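Local structure of lectin (Colocasia esculenta, 5T1X) at residues 4-9 against 20-25; 86-91 against 101-106; 9-14 against 60-65. The protein probably binds mannose-type glycans, as a GNA-related lectin from taro built on the beta-prism II fold. All blocks are in the same frame, centred on the assembly; numbering follows the deposited sequence.

Contact 1 (4-9 against 20-25); sequences FTDNLL and RLTAKN
Leu21 and Phe4 meet across the contact with different first torsions. In Phe4 CG stands anti to the backbone N (chi1 -174°), beside the carbonyl carbon. In Leu21 CG is anti to the carbonyl carbon and beside the backbone N (chi1 -53°). Phe4 CE1 packs 3.7 Å from Leu21 CD2, and Phe4 CZ comes within 3.3 Å of Arg20 O, both at the ring's edge and close to its plane. The CD2 methyl of Leu21 also lies 3.3 Å from Leu8 O, while its CD1 faces Leu9 CB. Asp6, inside the type I beta turn from Thr5 to Leu8, presents its carbonyl to the strand. Thr22 N donates to Asp6 O at 2.8 Å, nearly straight (159°) but from well above the carbonyl plane, and Leu21 CA adds a CA-H...O contact of 3.1 Å to the same oxygen. In the beta-prism II fold three antiparallel sheets face a shared core; here the run into strand 8-10 of one sheet is pinned to strand 19-23, an outer strand of another, with Leu15, Leu90 and Leu92 closing round Leu21 from within. Farther out, Asp6 and Thr22 lie side by side, pointing the same way, Asp6 CB 3.5 Å from Thr22 OG1. A water at the Phe4 ring edge, in its plane, donates to Asp6 OD1 and to Arg20 O and is also hydrogen-bonded to Thr22 OG1, linking the Asp6 carboxylate to the Arg20 carbonyl and the Thr22 hydroxyl. Asn7 turns its amide the other way, its OD1 taking a hydrogen bond from Asn4 of the partner subunit, but its CB still rests 3.5 Å from Thr22 O and near the Ala23 methyl.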
ATOM      1  N   PHE B   4       6.249  -3.205 -11.735  1.00 13.18           N
ATOM      2  CA  PHE B   4       6.146  -1.933 -11.054  1.00 12.91           C
ATOM      3  C   PHE B   4       4.729  -1.352 -11.117  1.00 14.93           C
ATOM      4  O   PHE B   4       4.059  -1.440 -12.147  1.00 14.51           O
ATOM      5  CB  PHE B   4       7.151  -0.937 -11.658  1.00 16.09           C
ATOM      6  CG  PHE B   4       7.228   0.374 -10.925  1.00 19.36           C
ATOM      7  CD1 PHE B   4       7.707   0.434  -9.617  1.00 23.14           C
ATOM      8  CD2 PHE B   4       6.833   1.556 -11.540  1.00 22.88           C
ATOM      9  CE1 PHE B   4       7.767   1.651  -8.936  1.00 24.13           C
ATOM     10  CE2 PHE B   4       6.904   2.773 -10.859  1.00 25.71           C
ATOM     11  CZ  PHE B   4       7.370   2.811  -9.562  1.00 23.39           C
ATOM     12  N   THR B   5       4.303  -0.723 -10.011  1.00 10.62           N
ATOM     13  CA  THR B   5       3.048   0.047  -9.927  1.00 10.47           C
ATOM     14  C   THR B   5       3.465   1.450  -9.472  1.00 12.77           C
ATOM     15  O   THR B   5       4.269   1.568  -8.547  1.00 12.27           O
ATOM     16  CB  THR B   5       2.027  -0.629  -9.019  1.00 14.23           C
ATOM     17  OG1 THR B   5       1.875  -1.998  -9.409  1.00 12.96           O
ATOM     18  CG2 THR B   5       0.671   0.074  -9.048  1.00 13.72           C
ATOM     19  N   ASP B   6       2.967   2.489 -10.133  1.00 11.21           N
ATOM     20  CA  ASP B   6       3.431   3.865  -9.929  1.00 11.07           C
ATOM     21  C   ASP B   6       3.408   4.372  -8.489  1.00 10.68           C
ATOM     22  O   ASP B   6       4.343   5.073  -8.124  1.00 10.12           O
ATOM     23  CB  ASP B   6       2.676   4.853 -10.817  1.00 13.47           C
ATOM     24  CG  ASP B   6       3.171   4.909 -12.257  1.00 29.88           C
ATOM     25  OD1 ASP B   6       4.385   4.690 -12.482  1.00 32.44           O
ATOM     26  OD2 ASP B   6       2.358   5.230 -13.151  1.00 33.60           O
ATOM     27  N   ASN B   7       2.415   4.013  -7.673  1.00  9.39           N
ATOM     28  CA  ASN B   7       2.320   4.521  -6.297  1.00  8.08           C
ATOM     29  C   ASN B   7       2.746   3.510  -5.215  1.00 11.40           C
ATOM     30  O   ASN B   7       2.552   3.794  -4.032  1.00 10.43           O
ATOM     31  CB  ASN B   7       0.877   4.977  -6.020  1.00 10.32           C
ATOM     32  CG  ASN B   7      -0.145   3.859  -6.128  1.00 12.60           C
ATOM     33  OD1 ASN B   7       0.055   2.854  -6.834  1.00 11.18           O
ATOM     34  ND2 ASN B   7      -1.271   4.004  -5.440  1.00 12.75           N
ATOM     35  N   LEU B   8       3.307   2.343  -5.606  1.00  8.45           N
ATOM     36  CA  LEU B   8       3.685   1.310  -4.634  1.00  8.92           C
ATOM     37  C   LEU B   8       5.121   0.866  -4.759  1.00 11.23           C
ATOM     38  O   LEU B   8       5.673   0.850  -5.858  1.00 10.18           O
ATOM     39  CB  LEU B   8       2.814   0.046  -4.837  1.00  9.20           C
ATOM     40  CG  LEU B   8       1.299   0.201  -5.001  1.00 12.47           C
ATOM     41  CD1 LEU B   8       0.681  -1.124  -5.396  1.00 12.61           C
ATOM     42  CD2 LEU B   8       0.643   0.728  -3.726  1.00 14.09           C
ATOM     43  N   LEU B   9       5.689   0.401  -3.642  1.00  8.38           N
ATOM     44  CA  LEU B   9       6.999  -0.226  -3.592  1.00  7.47           C
ATOM     45  C   LEU B   9       6.903  -1.405  -2.634  1.00 10.51           C
ATOM     46  O   LEU B   9       6.778  -1.205  -1.430  1.00 10.19           O
ATOM     47  CB  LEU B   9       8.125   0.760  -3.197  1.00  7.96           C
ATOM     48  CG  LEU B   9       9.545   0.261  -3.511  1.00 12.33           C
ATOM     49  CD1 LEU B   9       9.833   0.343  -4.991  1.00 13.36           C
ATOM     50  CD2 LEU B   9      10.585   1.045  -2.743  1.00 12.89           C
ATOM     51  N   ARG B  20      11.182   6.644  -9.339  1.00  8.96           N
ATOM     52  CA  ARG B  20      10.256   7.243  -8.382  1.00  8.76           C
ATOM     53  C   ARG B  20       8.891   6.595  -8.290  1.00 12.97           C
ATOM     54  O   ARG B  20       8.455   5.890  -9.207  1.00 11.54           O
ATOM     55  CB  ARG B  20      10.027   8.719  -8.792  1.00  9.06           C
ATOM     56  CG  ARG B  20       9.278   8.902 -10.134  1.00 12.54           C
ATOM     57  CD  ARG B  20       9.456  10.287 -10.710  1.00 14.65           C
ATOM     58  NE  ARG B  20      10.846  10.473 -11.131  1.00 27.47           N
ATOM     59  CZ  ARG B  20      11.482  11.636 -11.146  1.00 36.57           C
ATOM     60  NH1 ARG B  20      10.854  12.751 -10.795  1.00 27.12           N
ATOM     61  NH2 ARG B  20      12.749  11.696 -11.523  1.00 15.98           N
ATOM     62  N   LEU B  21       8.188   6.927  -7.195  1.00  8.91           N
ATOM     63  CA  LEU B  21       6.770   6.658  -7.022  1.00  7.21           C
ATOM     64  C   LEU B  21       6.041   7.942  -7.348  1.00 11.77           C
ATOM     65  O   LEU B  21       6.567   9.034  -7.087  1.00 11.60           O
ATOM     66  CB  LEU B  21       6.410   6.185  -5.595  1.00  7.17           C
ATOM     67  CG  LEU B  21       7.175   4.996  -5.019  1.00 11.56           C
ATOM     68  CD1 LEU B  21       6.575   4.581  -3.707  1.00 11.59           C
ATOM     69  CD2 LEU B  21       7.195   3.811  -5.993  1.00 14.69           C
ATOM     70  N   THR B  22       4.856   7.830  -7.955  1.00  9.88           N
ATOM     71  CA  THR B  22       4.038   8.989  -8.306  1.00 10.08           C
ATOM     72  C   THR B  22       2.594   8.714  -7.921  1.00 11.43           C
ATOM     73  O   THR B  22       2.123   7.583  -8.048  1.00 12.20           O
ATOM     74  CB  THR B  22       4.145   9.346  -9.807  1.00 15.89           C
ATOM     75  OG1 THR B  22       3.730   8.224 -10.595  1.00 17.58           O
ATOM     76  CG2 THR B  22       5.556   9.759 -10.229  1.00 14.85           C
ATOM     77  N   ALA B  23       1.902   9.746  -7.426  1.00  9.25           N
ATOM     78  CA  ALA B  23       0.473   9.691  -7.079  1.00  8.98           C
ATOM     79  C   ALA B  23      -0.073  11.090  -7.158  1.00 13.04           C
ATOM     80  O   ALA B  23       0.399  11.959  -6.425  1.00 12.18           O
ATOM     81  CB  ALA B  23       0.258   9.102  -5.691  1.00 10.42           C
ATOM     82  N   LYS B  24      -1.034  11.335  -8.074  1.00 11.06           N
ATOM     83  CA  LYS B  24      -1.591  12.672  -8.289  1.00 11.71           C
ATOM     84  C   LYS B  24      -0.412  13.612  -8.615  1.00 16.89           C
ATOM     85  O   LYS B  24       0.372  13.273  -9.508  1.00 16.22           O
ATOM     86  CB  LYS B  24      -2.455  13.136  -7.091  1.00 13.11           C
ATOM     87  CG  LYS B  24      -3.768  12.338  -6.964  1.00 15.86           C
ATOM     88  CD  LYS B  24      -4.405  12.410  -5.572  1.00 18.33           C
ATOM     89  CE  LYS B  24      -4.888  13.785  -5.182  1.00 20.75           C
ATOM     90  NZ  LYS B  24      -5.303  13.843  -3.754  1.00 21.24           N
ATOM     91  N   ASN B  25      -0.232  14.708  -7.854  1.00 16.17           N
ATOM     92  CA  ASN B  25       0.876  15.652  -8.025  1.00 17.15           C
ATOM     93  C   ASN B  25       2.077  15.314  -7.106  1.00 19.75           C
ATOM     94  O   ASN B  25       3.091  16.016  -7.152  1.00 21.35           O
ATOM     95  CB  ASN B  25       0.405  17.098  -7.788  1.00 20.90           C
ATOM     96  CG  ASN B  25      -0.517  17.364  -6.606  1.00 45.15           C
ATOM     97  OD1 ASN B  25      -0.887  16.479  -5.818  1.00 29.24           O
ATOM     98  ND2 ASN B  25      -0.948  18.615  -6.488  1.00 44.24           N
TER
HETATM   99  O   HOH W   1       6.272   6.385 -10.945  1.00 25.71           O

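Contact 2 (86-91 against 101-106)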
ATOM      1  N   GLY B  86       7.933 -10.886   6.949  1.00 11.26           N
ATOM      2  CA  GLY B  86       6.806 -11.000   6.035  1.00 11.48           C
ATOM      3  C   GLY B  86       6.882 -10.035   4.880  1.00 14.70           C
ATOM      4  O   GLY B  86       7.933  -9.452   4.630  1.00 15.43           O
ATOM      5  N   ASP B  87       5.766  -9.862   4.168  1.00 11.22           N
ATOM      6  CA  ASP B  87       5.704  -8.956   3.021  1.00  9.63           C
ATOM      7  C   ASP B  87       5.204  -7.573   3.441  1.00 11.23           C
ATOM      8  O   ASP B  87       4.222  -7.475   4.172  1.00 10.73           O
ATOM      9  CB  ASP B  87       4.807  -9.548   1.932  1.00 11.71           C
ATOM     10  CG  ASP B  87       5.332 -10.877   1.421  1.00 21.20           C
ATOM     11  OD1 ASP B  87       6.572 -11.082   1.460  1.00 18.66           O
ATOM     12  OD2 ASP B  87       4.505 -11.727   1.028  1.00 26.80           O
ATOM     13  N   TYR B  88       5.889  -6.519   2.974  1.00  8.53           N
ATOM     14  CA  TYR B  88       5.580  -5.109   3.277  1.00  7.06           C
ATOM     15  C   TYR B  88       5.337  -4.314   2.007  1.00  9.82           C
ATOM     16  O   TYR B  88       5.732  -4.737   0.919  1.00 10.02           O
ATOM     17  CB  TYR B  88       6.728  -4.464   4.093  1.00  6.64           C
ATOM     18  CG  TYR B  88       6.784  -4.978   5.519  1.00  7.18           C
ATOM     19  CD1 TYR B  88       6.282  -4.224   6.571  1.00  8.21           C
ATOM     20  CD2 TYR B  88       7.256  -6.259   5.804  1.00  8.31           C
ATOM     21  CE1 TYR B  88       6.291  -4.711   7.882  1.00  9.92           C
ATOM     22  CE2 TYR B  88       7.240  -6.770   7.106  1.00  9.00           C
ATOM     23  CZ  TYR B  88       6.768  -5.985   8.143  1.00 12.52           C
ATOM     24  OH  TYR B  88       6.727  -6.484   9.425  1.00 11.46           O
ATOM     25  N   VAL B  89       4.674  -3.155   2.142  1.00  5.69           N
ATOM     26  CA  VAL B  89       4.446  -2.277   1.005  1.00  5.47           C
ATOM     27  C   VAL B  89       4.612  -0.829   1.460  1.00  8.52           C
ATOM     28  O   VAL B  89       4.160  -0.465   2.540  1.00  9.18           O
ATOM     29  CB  VAL B  89       3.070  -2.523   0.311  1.00 10.19           C
ATOM     30  CG1 VAL B  89       1.900  -2.185   1.237  1.00  9.86           C
ATOM     31  CG2 VAL B  89       2.956  -1.751  -1.012  1.00 10.39           C
ATOM     32  N   LEU B  90       5.298  -0.035   0.647  1.00  6.37           N
ATOM     33  CA  LEU B  90       5.417   1.407   0.837  1.00  6.37           C
ATOM     34  C   LEU B  90       4.436   2.018  -0.132  1.00 10.32           C
ATOM     35  O   LEU B  90       4.516   1.728  -1.332  1.00  9.76           O
ATOM     36  CB  LEU B  90       6.865   1.877   0.549  1.00  6.67           C
ATOM     37  CG  LEU B  90       7.084   3.396   0.427  1.00 10.68           C
ATOM     38  CD1 LEU B  90       6.978   4.100   1.766  1.00 11.94           C
ATOM     39  CD2 LEU B  90       8.456   3.686  -0.181  1.00 11.79           C
ATOM     40  N   ILE B  91       3.481   2.818   0.372  1.00  8.18           N
ATOM     41  CA  ILE B  91       2.497   3.453  -0.486  1.00  6.71           C
ATOM     42  C   ILE B  91       2.699   4.956  -0.477  1.00 10.62           C
ATOM     43  O   ILE B  91       2.671   5.565   0.590  1.00  9.74           O
ATOM     44  CB  ILE B  91       1.028   3.113  -0.080  1.00  8.60           C
ATOM     45  CG1 ILE B  91       0.792   1.579   0.071  1.00  8.97           C
ATOM     46  CG2 ILE B  91       0.021   3.742  -1.081  1.00  8.15           C
ATOM     47  CD1 ILE B  91      -0.602   1.199   0.596  1.00 10.33           C
ATOM     48  N   TYR B 101       3.357  -0.217   5.214  1.00  7.92           N
ATOM     49  CA  TYR B 101       2.386  -1.114   5.831  1.00  7.01           C
ATOM     50  C   TYR B 101       2.874  -2.530   5.804  1.00 11.15           C
ATOM     51  O   TYR B 101       3.300  -3.013   4.758  1.00 10.36           O
ATOM     52  CB  TYR B 101       1.034  -1.067   5.095  1.00  7.84           C
ATOM     53  CG  TYR B 101       0.298   0.247   5.181  1.00  9.20           C
ATOM     54  CD1 TYR B 101      -0.619   0.488   6.202  1.00 11.74           C
ATOM     55  CD2 TYR B 101       0.399   1.189   4.163  1.00  9.55           C
ATOM     56  CE1 TYR B 101      -1.341   1.675   6.259  1.00 11.90           C
ATOM     57  CE2 TYR B 101      -0.333   2.375   4.197  1.00 10.40           C
ATOM     58  CZ  TYR B 101      -1.209   2.611   5.247  1.00 11.50           C
ATOM     59  OH  TYR B 101      -1.917   3.790   5.320  1.00 11.42           O
ATOM     60  N   GLY B 102       2.693  -3.227   6.914  1.00  8.07           N
ATOM     61  CA  GLY B 102       2.997  -4.653   6.968  1.00  7.98           C
ATOM     62  C   GLY B 102       3.071  -5.233   8.368  1.00 10.78           C
ATOM     63  O   GLY B 102       3.069  -4.507   9.359  1.00 11.17           O
ATOM     64  N   PRO B 103       3.220  -6.561   8.469  1.00  9.70           N
ATOM     65  CA  PRO B 103       3.293  -7.533   7.368  1.00  9.58           C
ATOM     66  C   PRO B 103       1.931  -7.824   6.734  1.00 14.68           C
ATOM     67  O   PRO B 103       0.897  -7.349   7.223  1.00 12.78           O
ATOM     68  CB  PRO B 103       3.854  -8.778   8.070  1.00 11.79           C
ATOM     69  CG  PRO B 103       3.245  -8.698   9.456  1.00 16.18           C
ATOM     70  CD  PRO B 103       3.288  -7.223   9.790  1.00 11.24           C
ATOM     71  N   ALA B 104       1.933  -8.616   5.648  1.00 12.75           N
ATOM     72  CA  ALA B 104       0.693  -9.085   5.029  1.00 13.28           C
ATOM     73  C   ALA B 104      -0.002 -10.030   6.019  1.00 15.96           C
ATOM     74  O   ALA B 104       0.657 -10.938   6.527  1.00 16.03           O
ATOM     75  CB  ALA B 104       1.006  -9.809   3.723  1.00 14.25           C
ATOM     76  N   ILE B 105      -1.301  -9.810   6.324  1.00 11.54           N
ATOM     77  CA  ILE B 105      -2.036 -10.650   7.290  1.00 12.40           C
ATOM     78  C   ILE B 105      -3.135 -11.486   6.610  1.00 16.71           C
ATOM     79  O   ILE B 105      -3.668 -12.420   7.221  1.00 18.48           O
ATOM     80  CB  ILE B 105      -2.630  -9.790   8.450  1.00 14.68           C
ATOM     81  CG1 ILE B 105      -3.723  -8.825   7.928  1.00 15.17           C
ATOM     82  CG2 ILE B 105      -1.508  -9.017   9.194  1.00 13.98           C
ATOM     83  CD1 ILE B 105      -4.677  -8.264   9.007  1.00 18.15           C
ATOM     84  N   TRP B 106      -3.513 -11.116   5.378  1.00 13.45           N
ATOM     85  CA  TRP B 106      -4.571 -11.792   4.622  1.00 14.15           C
ATOM     86  C   TRP B 106      -4.329 -11.600   3.144  1.00 17.68           C
ATOM     87  O   TRP B 106      -3.899 -10.521   2.731  1.00 16.66           O
ATOM     88  CB  TRP B 106      -5.951 -11.231   5.022  1.00 14.24           C
ATOM     89  CG  TRP B 106      -7.119 -11.940   4.405  1.00 16.43           C
ATOM     90  CD1 TRP B 106      -7.819 -12.984   4.938  1.00 20.05           C
ATOM     91  CD2 TRP B 106      -7.750 -11.631   3.154  1.00 16.10           C
ATOM     92  NE1 TRP B 106      -8.838 -13.355   4.091  1.00 20.27           N
ATOM     93  CE2 TRP B 106      -8.804 -12.557   2.976  1.00 20.90           C
ATOM     94  CE3 TRP B 106      -7.508 -10.681   2.144  1.00 16.68           C
ATOM     95  CZ2 TRP B 106      -9.638 -12.538   1.850  1.00 19.90           C
ATOM     96  CZ3 TRP B 106      -8.333 -10.666   1.030  1.00 18.63           C
ATOM     97  CH2 TRP B 106      -9.393 -11.576   0.898  1.00 19.76           C
TER
HETATM   98  O   HOH W   2       3.454 -11.409   5.498  1.00 14.68           O
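Tyr101, Tyr88 and Pro103 carry much of the buried surface here. The backbone of Tyr101 pairs with Val89 as an antiparallel hydrogen-bonded pair: Tyr101 N reaches Val89 O at 2.8 Å and almost straight (171°), and Val89 N returns to Tyr101 O at 3.0 Å. The Tyr101 ring leaves on the same side of the sheet as Val89 and crosses Ile91 at about a right angle, with Ile91 CD1 3.7 Å from Tyr101 CD2; its hydroxyl is bound by Arg93. Tyr88 covers Gly102 and Pro103. Its ring lies against Gly102, where the lack of a side chain allows Tyr88 CD1 to sit 3.3 Å from Gly102 CA; Tyr88 CE1 is equally close, 3.3 Å, to Gly102 C. Pro103, entered through a cis peptide, follows: Pro103 CA packs against one face of that ring, 4.1 Å from the Tyr88 centroid and offset toward the rim, a CH-pi contact. Pro103 CD lies 3.5 Å from Tyr88 OH, whose hydrogen bond goes to Lys84 O. Past the cis proline the two segments no longer pair regularly. The bond from Ala104 N to Asp87 O is weak, 3.0 Å but badly bent, and a water bridges Asp87 N to Ala104 O. This is a beta hairpin whose second strand, 98-107, is broken at Gly102 and Pro103; Tyr101, Ala104 and Trp106 pair with an antiparallel strand of the partner subunit, so that ladder spans the break, consistent with the C-terminal strand exchange of dimeric GNA-related lectins.

Contact 3 (9-14 against 60-65)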
ATOM      1  N   LEU B   9       5.689   0.401  -3.642  1.00  8.38           N
ATOM      2  CA  LEU B   9       6.999  -0.226  -3.592  1.00  7.47           C
ATOM      3  C   LEU B   9       6.903  -1.405  -2.634  1.00 10.51           C
ATOM      4  O   LEU B   9       6.778  -1.205  -1.430  1.00 10.19           O
ATOM      5  CB  LEU B   9       8.125   0.760  -3.197  1.00  7.96           C
ATOM      6  CG  LEU B   9       9.545   0.261  -3.511  1.00 12.33           C
ATOM      7  CD1 LEU B   9       9.833   0.343  -4.991  1.00 13.36           C
ATOM      8  CD2 LEU B   9      10.585   1.045  -2.743  1.00 12.89           C
ATOM      9  N   PHE B  10       6.866  -2.629  -3.178  1.00  7.65           N
ATOM     10  CA  PHE B  10       6.773  -3.827  -2.354  1.00  7.28           C
ATOM     11  C   PHE B  10       8.158  -4.236  -1.887  1.00  8.29           C
ATOM     12  O   PHE B  10       9.160  -3.866  -2.523  1.00  7.93           O
ATOM     13  CB  PHE B  10       6.119  -4.981  -3.139  1.00  8.14           C
ATOM     14  CG  PHE B  10       4.672  -4.748  -3.469  1.00  8.50           C
ATOM     15  CD1 PHE B  10       3.676  -5.017  -2.536  1.00 10.20           C
ATOM     16  CD2 PHE B  10       4.296  -4.250  -4.717  1.00  9.83           C
ATOM     17  CE1 PHE B  10       2.327  -4.794  -2.841  1.00 11.59           C
ATOM     18  CE2 PHE B  10       2.948  -4.024  -5.018  1.00 11.92           C
ATOM     19  CZ  PHE B  10       1.973  -4.294  -4.077  1.00 11.05           C
ATOM     20  N   SER B  11       8.224  -5.000  -0.779  1.00  6.76           N
ATOM     21  CA  SER B  11       9.481  -5.566  -0.277  1.00  6.28           C
ATOM     22  C   SER B  11      10.262  -6.220  -1.424  1.00 10.71           C
ATOM     23  O   SER B  11       9.689  -7.004  -2.191  1.00  9.79           O
ATOM     24  CB  SER B  11       9.193  -6.624   0.791  1.00 11.04           C
ATOM     25  OG  SER B  11       8.644  -6.044   1.963  1.00 11.42           O
ATOM     26  N   GLY B  12      11.537  -5.880  -1.540  1.00  8.52           N
ATOM     27  CA  GLY B  12      12.385  -6.453  -2.581  1.00  9.71           C
ATOM     28  C   GLY B  12      12.535  -5.573  -3.806  1.00 10.91           C
ATOM     29  O   GLY B  12      13.540  -5.683  -4.501  1.00 11.52           O
ATOM     30  N   GLN B  13      11.568  -4.670  -4.086  1.00  8.43           N
ATOM     31  CA  GLN B  13      11.727  -3.793  -5.251  1.00  7.45           C
ATOM     32  C   GLN B  13      12.800  -2.735  -4.961  1.00 13.20           C
ATOM     33  O   GLN B  13      13.037  -2.390  -3.801  1.00 12.98           O
ATOM     34  CB  GLN B  13      10.402  -3.127  -5.648  1.00  8.59           C
ATOM     35  CG  GLN B  13       9.355  -4.136  -6.110  1.00 12.35           C
ATOM     36  CD  GLN B  13       8.146  -3.458  -6.691  1.00 15.65           C
ATOM     37  OE1 GLN B  13       7.359  -2.816  -5.987  1.00 11.25           O
ATOM     38  NE2 GLN B  13       7.947  -3.636  -7.987  1.00 14.72           N
ATOM     39  N   VAL B  14      13.497  -2.276  -5.995  1.00 11.12           N
ATOM     40  CA  VAL B  14      14.524  -1.249  -5.792  1.00 11.52           C
ATOM     41  C   VAL B  14      14.256  -0.038  -6.684  1.00 14.71           C
ATOM     42  O   VAL B  14      13.790  -0.191  -7.824  1.00 16.13           O
ATOM     43  CB  VAL B  14      15.978  -1.773  -5.994  1.00 17.00           C
ATOM     44  CG1 VAL B  14      16.260  -3.021  -5.152  1.00 15.85           C
ATOM     45  CG2 VAL B  14      16.304  -2.017  -7.459  1.00 18.02           C
ATOM     46  N   LEU B  60      12.990  -1.647   0.258  1.00  6.98           N
ATOM     47  CA  LEU B  60      12.201  -2.015   1.424  1.00  5.96           C
ATOM     48  C   LEU B  60      12.441  -3.498   1.678  1.00  8.95           C
ATOM     49  O   LEU B  60      12.306  -4.302   0.742  1.00  8.79           O
ATOM     50  CB  LEU B  60      10.722  -1.721   1.150  1.00  6.34           C
ATOM     51  CG  LEU B  60       9.706  -2.138   2.225  1.00  9.48           C
ATOM     52  CD1 LEU B  60       9.971  -1.438   3.586  1.00 10.10           C
ATOM     53  CD2 LEU B  60       8.301  -1.882   1.725  1.00 12.02           C
ATOM     54  N   ASN B  61      12.800  -3.879   2.916  1.00  6.09           N
ATOM     55  CA  ASN B  61      13.068  -5.293   3.168  1.00  6.57           C
ATOM     56  C   ASN B  61      11.805  -6.043   3.660  1.00  8.80           C
ATOM     57  O   ASN B  61      10.698  -5.487   3.647  1.00  8.44           O
ATOM     58  CB  ASN B  61      14.259  -5.487   4.119  1.00  7.68           C
ATOM     59  CG  ASN B  61      14.030  -5.131   5.566  1.00 15.52           C
ATOM     60  OD1 ASN B  61      12.901  -4.914   6.023  1.00 11.54           O
ATOM     61  ND2 ASN B  61      15.111  -5.103   6.331  1.00 13.00           N
ATOM     62  N   HIS B  62      11.980  -7.302   4.074  1.00  6.89           N
ATOM     63  CA  HIS B  62      10.880  -8.155   4.503  1.00  7.39           C
ATOM     64  C   HIS B  62      10.674  -8.107   6.018  1.00 11.63           C
ATOM     65  O   HIS B  62      10.106  -9.029   6.605  1.00 11.20           O
ATOM     66  CB  HIS B  62      11.103  -9.578   3.991  1.00  8.28           C
ATOM     67  CG  HIS B  62      10.884  -9.677   2.513  1.00 11.30           C
ATOM     68  ND1 HIS B  62      11.856  -9.259   1.609  1.00 12.79           N
ATOM     69  CD2 HIS B  62       9.791 -10.073   1.828  1.00 13.33           C
ATOM     70  CE1 HIS B  62      11.327  -9.437   0.408  1.00 12.62           C
ATOM     71  NE2 HIS B  62      10.094  -9.943   0.488  1.00 13.50           N
ATOM     72  N   LYS B  63      11.059  -6.983   6.630  1.00  9.24           N
ATOM     73  CA  LYS B  63      10.858  -6.705   8.056  1.00  8.66           C
ATOM     74  C   LYS B  63      10.341  -5.269   8.214  1.00 11.95           C
ATOM     75  O   LYS B  63      10.279  -4.764   9.320  1.00 10.81           O
ATOM     76  CB  LYS B  63      12.156  -6.905   8.871  1.00 10.64           C
ATOM     77  CG  LYS B  63      12.627  -8.354   8.962  1.00 17.47           C
ATOM     78  CD  LYS B  63      14.120  -8.425   9.243  1.00 33.74           C
ATOM     79  CE  LYS B  63      14.652  -9.836   9.197  1.00 51.52           C
ATOM     80  NZ  LYS B  63      16.098  -9.886   9.552  1.00 60.63           N
ATOM     81  N   GLY B  64       9.995  -4.618   7.108  1.00  8.79           N
ATOM     82  CA  GLY B  64       9.456  -3.264   7.160  1.00  9.34           C
ATOM     83  C   GLY B  64      10.444  -2.133   7.287  1.00 11.22           C
ATOM     84  O   GLY B  64      10.029  -1.004   7.544  1.00  9.91           O
ATOM     85  N   GLU B  65      11.745  -2.414   7.075  1.00  7.43           N
ATOM     86  CA  GLU B  65      12.798  -1.398   7.117  1.00  6.96           C
ATOM     87  C   GLU B  65      13.106  -0.916   5.704  1.00 10.15           C
ATOM     88  O   GLU B  65      13.389  -1.716   4.805  1.00  9.56           O
ATOM     89  CB  GLU B  65      14.064  -1.931   7.826  1.00  8.40           C
ATOM     90  CG  GLU B  65      15.060  -0.847   8.239  1.00 12.07           C
ATOM     91  CD  GLU B  65      16.419  -1.326   8.727  1.00 15.51           C
ATOM     92  OE1 GLU B  65      16.580  -2.545   8.963  1.00 15.22           O
ATOM     93  OE2 GLU B  65      17.322  -0.476   8.901  1.00 13.76           O
TER
HETATM   94  O   HOH W   3      11.325  -2.252  -1.932  1.00 16.65           O
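Ser11 OG donates a hydrogen bond of 2.7 Å to Asn61 O, approaching from well above the carbonyl plane. That hydroxyl is gripped twice, since it also accepts from Tyr88 N, and it stands beside the Ser11 backbone N (chi1 -68°), between the two segments. One residue on, Gly12 N meets Leu60 O at 2.9 Å, nearly along the C=O axis (C=O...N 169°), and Ser11 CA makes a CA-H...O contact with that oxygen. A water adds to the polar set: it accepts from Leu60 N and donates to Phe10 O, so that backbone atoms of both segments share it. The segment 9-14 is itself braced for this. Phe10 to Gln13 form a type II beta turn, with Gly12 at the third position and a positive phi of 98°, and Gln13 OE1 takes Phe10 N at 2.9 Å on a lone pair, in the plane of its amide. In segment 60-65 Asn61 OD1 accepts from Lys63 N at 2.8 Å and from Glu65 N, which come at it from opposite faces of the amide plane and hold that loop tightly curled. Packing surrounds these bonds. Ser11 CB sits over the centre of the His62 ring, 3.5 Å from its centroid, in a CH-pi contact, while Asp87 touches the same imidazole. Inward, Leu60 CD2 packs 3.6 Å from Leu9 O, with Tyr88 against the Leu60 side chain. The Asx turn at Asn61 opens the connection between strands 57-60 and 66-69 of one sheet, and the type II turn links strand 8-10 to 14-16, so two sheets of the beta-prism II fold are tied together at their turns.

How the contacts relate
Contacts 1 and 3 use strand 8-10, and contact 2 its neighbour 89-92 in the same sheet. Contact 3 is the buried one, held by a serine hydroxyl, a main-chain bond and a water between turns. Contact 1, which shares Leu9 with it, joins a different sheet at the opposite end of the strand and relies more on leucine and phenylalanine packing, with its polar groups and water on its more exposed side. Contact 2 alone is a within-sheet hairpin, with a regular ladder pair and aromatic packing. It lies about 9 Å from contact 3, centre to centre, and Gly86 with His62 bridges the two, while contact 1 lies about 16 Å from contact 2, again between centres.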